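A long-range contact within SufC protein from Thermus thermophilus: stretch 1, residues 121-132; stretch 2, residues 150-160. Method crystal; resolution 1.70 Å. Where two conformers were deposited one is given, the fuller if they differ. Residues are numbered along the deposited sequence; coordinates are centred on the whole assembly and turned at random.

Stretch 1 121-132: KVKKALELLDWD
Stretch 2 (150-160) KRNEILQLLVL

Two helices of one chain pack through an apolar seam, extended past the end of the first by a tryptophan-arginine cation-pi contact; no direct hydrogen bond crosses between them. Helix 121-129 and helix 150-160 have axes 9.1 Å apart at closest approach and N-to-C directions 120° apart, and together the stretches bury 568 Å².

The register is set by Ala-125, whose CA lies 5.7 Å from the CA of Leu-158. Its small methyl points toward the second helix and permits this approach: Ala-125 CB is 3.7 Å from Leu-158 CB, 4.0 Å from Val-159 CG2 and 4.1 Å from Leu-155 CD1. Leu-158 (m, t) also meets Leu-128 (m, t), with CD2 3.9 Å from Leu-128 CD1, and presses its CD1 tightly, at 3.1 Å, against Leu-129 CG. Leu-129 (m, t) further sets its CD2 4.0 Å from Ile-154 CG2. Leu-155 (t, p) starts sideways, but its end comes nearer, filling space beside Ala-125. Val-122 and Val-159, both t, bring their CG2 atoms to 4.4 Å. All these residues but Leu-128 are buried, and their hydrocarbon side chains need no polar partners.

After Leu-129 the chain leaves the helix at Asp-130, with positive phi (55/48). Trp-131, extended at -112/153, is tied back by its N donating to Leu-126 O at 3.0 Å. With chi1 -73° and chi2 3°, its CA-to-CB bond points toward the second helix, and CH2 lies 4.3 Å from Ile-154 CG2. Arg-151 (m, t, p, chi4 172°) starts sideways and brings its guanidinium over one indole face: CZ is 4.1 Å from the centroid of the Trp-131 six-membered ring, 4° off its normal, and NH2 is 3.3 Å from Trp-131 CD2. A broad aromatic surface suits this partly exposed cation. At the other end, one water accepts from Lys-121 NZ at 3.3 Å and donates to Val-159 O at 2.9 Å.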

# COMPACT_ATOMS: atom_id res chain seq x y z
N LYS A 121 5.99 -17.36 -12.67
CA LYS A 121 5.33 -16.39 -11.80
C LYS A 121 4.93 -15.12 -12.54
O LYS A 121 3.84 -14.56 -12.31
CB LYS A 121 6.25 -16.05 -10.62
CG LYS A 121 6.33 -17.19 -9.62
CD LYS A 121 7.25 -16.84 -8.45
CE LYS A 121 7.22 -17.92 -7.40
NZ LYS A 121 8.17 -17.61 -6.31
N VAL A 122 5.80 -14.67 -13.44
CA VAL A 122 5.52 -13.49 -14.24
C VAL A 122 4.33 -13.76 -15.14
O VAL A 122 3.43 -12.93 -15.26
CB VAL A 122 6.73 -13.08 -15.11
CG1 VAL A 122 6.27 -12.22 -16.27
CG2 VAL A 122 7.74 -12.30 -14.28
N LYS A 123 4.31 -14.92 -15.79
CA LYS A 123 3.20 -15.24 -16.68
C LYS A 123 1.87 -15.25 -15.93
O LYS A 123 0.88 -14.73 -16.44
CB LYS A 123 3.45 -16.58 -17.40
CG LYS A 123 4.54 -16.46 -18.46
CD LYS A 123 4.82 -17.78 -19.18
CE LYS A 123 5.78 -17.59 -20.35
NZ LYS A 123 5.13 -17.06 -21.60
N LYS A 124 1.85 -15.81 -14.72
CA LYS A 124 0.60 -15.84 -13.95
C LYS A 124 0.15 -14.42 -13.62
O LYS A 124 -1.03 -14.08 -13.74
CB LYS A 124 0.77 -16.65 -12.67
N ALA A 125 1.10 -13.57 -13.23
CA ALA A 125 0.77 -12.19 -12.90
C ALA A 125 0.21 -11.46 -14.12
O ALA A 125 -0.78 -10.74 -14.02
CB ALA A 125 2.01 -11.46 -12.37
N LEU A 126 0.83 -11.66 -15.28
CA LEU A 126 0.35 -11.01 -16.49
C LEU A 126 -1.07 -11.46 -16.83
O LEU A 126 -1.89 -10.67 -17.27
CB LEU A 126 1.27 -11.32 -17.67
CG LEU A 126 2.67 -10.70 -17.59
CD1 LEU A 126 3.52 -11.26 -18.73
CD2 LEU A 126 2.59 -9.18 -17.64
N GLU A 127 -1.37 -12.74 -16.61
CA GLU A 127 -2.71 -13.26 -16.88
C GLU A 127 -3.74 -12.58 -15.98
O GLU A 127 -4.81 -12.16 -16.43
CB GLU A 127 -2.75 -14.76 -16.64
CG GLU A 127 -2.05 -15.58 -17.69
CD GLU A 127 -1.96 -17.05 -17.30
OE1 GLU A 127 -2.89 -17.55 -16.62
OE2 GLU A 127 -0.98 -17.71 -17.69
N LEU A 128 -3.42 -12.47 -14.70
CA LEU A 128 -4.33 -11.85 -13.75
C LEU A 128 -4.57 -10.38 -14.08
O LEU A 128 -5.68 -9.87 -13.90
CB LEU A 128 -3.78 -11.98 -12.33
CG LEU A 128 -3.82 -13.38 -11.71
CD1 LEU A 128 -3.14 -13.36 -10.36
CD2 LEU A 128 -5.27 -13.83 -11.57
N LEU A 129 -3.54 -9.70 -14.56
CA LEU A 129 -3.63 -8.28 -14.91
C LEU A 129 -4.10 -8.08 -16.34
O LEU A 129 -4.39 -6.96 -16.75
CB LEU A 129 -2.27 -7.62 -14.75
CG LEU A 129 -1.71 -7.58 -13.33
CD1 LEU A 129 -0.27 -7.06 -13.36
CD2 LEU A 129 -2.60 -6.68 -12.47
N ASP A 130 -4.16 -9.17 -17.10
CA ASP A 130 -4.53 -9.11 -18.51
C ASP A 130 -3.59 -8.14 -19.24
O ASP A 130 -4.05 -7.26 -19.99
CB ASP A 130 -5.99 -8.66 -18.70
CG ASP A 130 -6.43 -8.71 -20.15
OD1 ASP A 130 -7.36 -7.97 -20.53
OD2 ASP A 130 -5.85 -9.51 -20.93
N TRP A 131 -2.29 -8.29 -19.00
CA TRP A 131 -1.25 -7.46 -19.63
C TRP A 131 -0.43 -8.32 -20.59
O TRP A 131 -0.30 -9.53 -20.37
CB TRP A 131 -0.30 -6.85 -18.58
CG TRP A 131 -0.89 -5.75 -17.76
CD1 TRP A 131 -2.18 -5.29 -17.81
CD2 TRP A 131 -0.24 -5.01 -16.72
NE1 TRP A 131 -2.36 -4.31 -16.87
CE2 TRP A 131 -1.19 -4.11 -16.19
CE3 TRP A 131 1.06 -5.01 -16.20
CZ2 TRP A 131 -0.89 -3.23 -15.14
CZ3 TRP A 131 1.36 -4.13 -15.15
CH2 TRP A 131 0.39 -3.25 -14.64
N ASP A 132 0.14 -7.70 -21.62
CA ASP A 132 0.94 -8.44 -22.61
C ASP A 132 2.38 -8.61 -22.16
O ASP A 132 2.98 -7.70 -21.59
CB ASP A 132 0.93 -7.71 -23.96
CG ASP A 132 1.71 -8.48 -25.04
OD1 ASP A 132 2.95 -8.56 -24.96
OD2 ASP A 132 1.07 -9.01 -25.97
N LYS A 150 3.72 3.52 -11.36
CA LYS A 150 2.65 2.75 -10.72
C LYS A 150 2.52 1.36 -11.35
O LYS A 150 2.33 0.37 -10.64
CB LYS A 150 1.31 3.49 -10.83
CG LYS A 150 1.22 4.80 -10.02
CD LYS A 150 1.09 4.58 -8.50
CE LYS A 150 0.93 5.93 -7.78
NZ LYS A 150 0.86 5.82 -6.30
N ARG A 151 2.59 1.28 -12.68
CA ARG A 151 2.48 -0.02 -13.36
C ARG A 151 3.57 -0.97 -12.89
O ARG A 151 3.32 -2.15 -12.67
CB ARG A 151 2.58 0.13 -14.87
CG ARG A 151 1.32 0.65 -15.53
CD ARG A 151 1.34 0.41 -17.05
NE ARG A 151 1.30 -1.02 -17.38
CZ ARG A 151 1.15 -1.50 -18.61
NH1 ARG A 151 1.02 -0.68 -19.64
NH2 ARG A 151 1.12 -2.81 -18.81
N ASN A 152 4.79 -0.46 -12.77
CA ASN A 152 5.92 -1.26 -12.32
C ASN A 152 5.71 -1.75 -10.90
O ASN A 152 6.04 -2.89 -10.57
CB ASN A 152 7.22 -0.45 -12.39
CG ASN A 152 8.43 -1.28 -12.02
OD1 ASN A 152 8.52 -1.82 -10.91
ND2 ASN A 152 9.38 -1.38 -12.94
N GLU A 153 5.17 -0.90 -10.04
CA GLU A 153 4.92 -1.29 -8.65
C GLU A 153 3.83 -2.36 -8.56
O GLU A 153 3.90 -3.24 -7.71
CB GLU A 153 4.51 -0.08 -7.81
CG GLU A 153 5.56 1.02 -7.72
CD GLU A 153 5.17 2.12 -6.76
OE1 GLU A 153 3.97 2.42 -6.64
OE2 GLU A 153 6.08 2.69 -6.12
N ILE A 154 2.83 -2.27 -9.43
CA ILE A 154 1.73 -3.25 -9.42
C ILE A 154 2.22 -4.62 -9.91
O ILE A 154 1.76 -5.65 -9.44
CB ILE A 154 0.52 -2.76 -10.24
CG1 ILE A 154 -0.16 -1.61 -9.50
CG2 ILE A 154 -0.46 -3.90 -10.51
CD1 ILE A 154 -0.63 -1.99 -8.06
N LEU A 155 3.16 -4.63 -10.85
CA LEU A 155 3.68 -5.91 -11.31
C LEU A 155 4.46 -6.51 -10.14
O LEU A 155 4.42 -7.72 -9.90
CB LEU A 155 4.58 -5.74 -12.55
CG LEU A 155 5.07 -7.04 -13.20
CD1 LEU A 155 3.90 -8.00 -13.44
CD2 LEU A 155 5.76 -6.71 -14.50
N GLN A 156 5.16 -5.67 -9.37
CA GLN A 156 5.90 -6.19 -8.22
C GLN A 156 4.91 -6.73 -7.18
O GLN A 156 5.16 -7.74 -6.53
CB GLN A 156 6.74 -5.10 -7.55
CG GLN A 156 7.90 -4.65 -8.37
CD GLN A 156 8.75 -3.67 -7.61
OE1 GLN A 156 9.29 -4.01 -6.55
NE2 GLN A 156 8.86 -2.46 -8.13
N LEU A 157 3.79 -6.04 -7.01
CA LEU A 157 2.78 -6.49 -6.04
C LEU A 157 2.33 -7.92 -6.32
O LEU A 157 2.25 -8.74 -5.40
CB LEU A 157 1.53 -5.58 -6.09
CG LEU A 157 0.37 -5.96 -5.15
CD1 LEU A 157 0.74 -5.65 -3.67
CD2 LEU A 157 -0.88 -5.16 -5.54
N LEU A 158 2.04 -8.23 -7.57
CA LEU A 158 1.59 -9.57 -7.93
C LEU A 158 2.70 -10.62 -7.88
O LEU A 158 2.48 -11.75 -7.45
CB LEU A 158 0.96 -9.56 -9.33
CG LEU A 158 -0.54 -9.27 -9.38
CD1 LEU A 158 -0.97 -9.16 -10.81
CD2 LEU A 158 -1.32 -10.38 -8.72
N VAL A 159 3.90 -10.24 -8.32
CA VAL A 159 5.02 -11.18 -8.34
C VAL A 159 5.64 -11.50 -6.98
O VAL A 159 6.00 -12.66 -6.70
CB VAL A 159 6.12 -10.67 -9.32
CG1 VAL A 159 7.36 -11.55 -9.25
CG2 VAL A 159 5.56 -10.68 -10.76
N LEU A 160 5.76 -10.48 -6.13
CA LEU A 160 6.35 -10.66 -4.81
C LEU A 160 5.42 -11.34 -3.81
O LEU A 160 5.87 -11.80 -2.76
CB LEU A 160 6.82 -9.31 -4.25
CG LEU A 160 8.00 -8.67 -4.98
CD1 LEU A 160 8.36 -7.34 -4.33
CD2 LEU A 160 9.19 -9.61 -4.95
O HOH W 1 6.82 -14.92 -5.06